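Local atomic coordinates of flagellar protein FliT (Bordetella bronchiseptica, PDB entry 3H3M), a protein that probably acts as a cytoplasmic chaperone in flagellar assembly, binding the filament cap protein FliD before export, as FliT of related bacteria does. Residues 94-97 against 98-101. Sequence-based numbering, arbitrary orientation.
Sequences LALP and QLAR
At a proline kink within helix 72-105, the side chain of Q98 folds back onto the carbonyl of L94, one turn earlier. The ring nitrogen of P97 carries no hydrogen, so the helix lacks a bond from this residue to the preceding turn. The helix is opened here: L94 O stands 4.4 Å from Q98 N, too far for the usual backbone bond. The Q98 amide takes that place. Its NE2 donates to L94 O at 3.0 Å. The bond is bent, with 138° at the hydrogen, and NE2 lies above the carbonyl plane, not on a lone pair. Q98 reaches back because CG sits beside its own backbone N (chi1 -62°) and the chain then runs extended to CD.

Regular helix bonds resume directly after. L99 N donates to A95 O at 2.9 Å, in the carbonyl plane. A100 N meets L96 O at 2.8 Å, and R101 N meets P97 O at 3.1 Å. On the buried side, L96 CD2 touches L99 CD2 at 4.1 Å, and the two leucine side chains lie at a slant to each other.

The kink lies toward the C-terminal end of helix 72-105, the last one modelled. A95 and Q98 rest on W43 of helix 43-63. The second subunit packs against the same turns: its V46 meets L96, its L99 meets A95, its A95 meets L99, and its D44 meets A100.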
loop_
_atom_site.group_PDB
_atom_site.type_symbol
_atom_site.label_atom_id
_atom_site.label_comp_id
_atom_site.label_asym_id
_atom_site.label_seq_id
_atom_site.Cartn_x
_atom_site.Cartn_y
_atom_site.Cartn_z
ATOM N N LEU A 94 7.828 8.977 3.660
ATOM C CA LEU A 94 8.935 9.160 4.595
ATOM C C LEU A 94 10.248 8.793 3.936
ATOM O O LEU A 94 11.246 9.482 4.103
ATOM C CB LEU A 94 8.705 8.346 5.896
ATOM C CG LEU A 94 7.614 8.976 6.751
ATOM C CD1 LEU A 94 7.149 8.065 7.841
ATOM C CD2 LEU A 94 8.110 10.242 7.320
ATOM N N ALA A 95 10.194 7.733 3.137
ATOM C CA ALA A 95 11.370 7.090 2.563
ATOM C C ALA A 95 11.853 7.736 1.280
ATOM O O ALA A 95 13.054 7.961 1.066
ATOM C CB ALA A 95 11.069 5.563 2.321
ATOM N N LEU A 96 10.922 8.013 0.398
ATOM C CA LEU A 96 11.315 8.349 -0.952
ATOM C C LEU A 96 12.003 9.708 -1.043
ATOM O O LEU A 96 12.901 9.884 -1.902
ATOM C CB LEU A 96 10.128 8.200 -1.942
ATOM C CG LEU A 96 9.594 6.768 -2.268
ATOM C CD1 LEU A 96 8.652 6.813 -3.441
ATOM C CD2 LEU A 96 10.736 5.744 -2.494
ATOM N N PRO A 97 11.630 10.675 -0.180
ATOM C CA PRO A 97 12.381 11.935 -0.333
ATOM C C PRO A 97 13.843 11.751 0.064
ATOM O O PRO A 97 14.730 12.308 -0.554
ATOM C CB PRO A 97 11.637 12.896 0.586
ATOM C CG PRO A 97 10.294 12.310 0.722
ATOM C CD PRO A 97 10.504 10.846 0.746
ATOM N N GLN A 98 14.092 10.889 1.043
ATOM C CA GLN A 98 15.477 10.528 1.399
ATOM C C GLN A 98 16.199 9.745 0.305
ATOM O O GLN A 98 17.390 9.946 0.073
ATOM C CB GLN A 98 15.508 9.712 2.688
ATOM C CG GLN A 98 14.977 10.460 3.889
ATOM C CD GLN A 98 14.923 9.579 5.159
ATOM O OE1 GLN A 98 15.957 9.011 5.612
ATOM N NE2 GLN A 98 13.712 9.482 5.752
ATOM N N LEU A 99 15.490 8.827 -0.341
ATOM C CA LEU A 99 16.086 8.045 -1.435
ATOM C C LEU A 99 16.443 8.962 -2.581
ATOM O O LEU A 99 17.591 8.975 -2.997
ATOM C CB LEU A 99 15.107 6.980 -1.914
ATOM C CG LEU A 99 15.594 5.972 -2.931
ATOM C CD1 LEU A 99 17.124 5.668 -2.841
ATOM C CD2 LEU A 99 14.717 4.742 -2.714
ATOM N N ALA A 100 15.470 9.739 -3.059
ATOM C CA ALA A 100 15.683 10.713 -4.144
ATOM C C ALA A 100 16.921 11.568 -3.910
ATOM O O ALA A 100 17.810 11.643 -4.756
ATOM C CB ALA A 100 14.443 11.630 -4.337
ATOM N N ARG A 101 16.943 12.208 -2.749
ATOM C CA ARG A 101 18.064 13.039 -2.297
ATOM C C ARG A 101 19.430 12.331 -2.394
ATOM O O ARG A 101 20.380 12.842 -3.007
ATOM C CB ARG A 101 17.764 13.481 -0.847
ATOM C CG ARG A 101 18.938 14.022 -0.040
ATOM C CD ARG A 101 19.494 15.260 -0.700
ATOM N NE ARG A 101 20.401 16.004 0.170
ATOM C CZ ARG A 101 21.018 17.123 -0.189
ATOM N NH1 ARG A 101 20.848 17.625 -1.405
ATOM N NH2 ARG A 101 21.811 17.740 0.671
#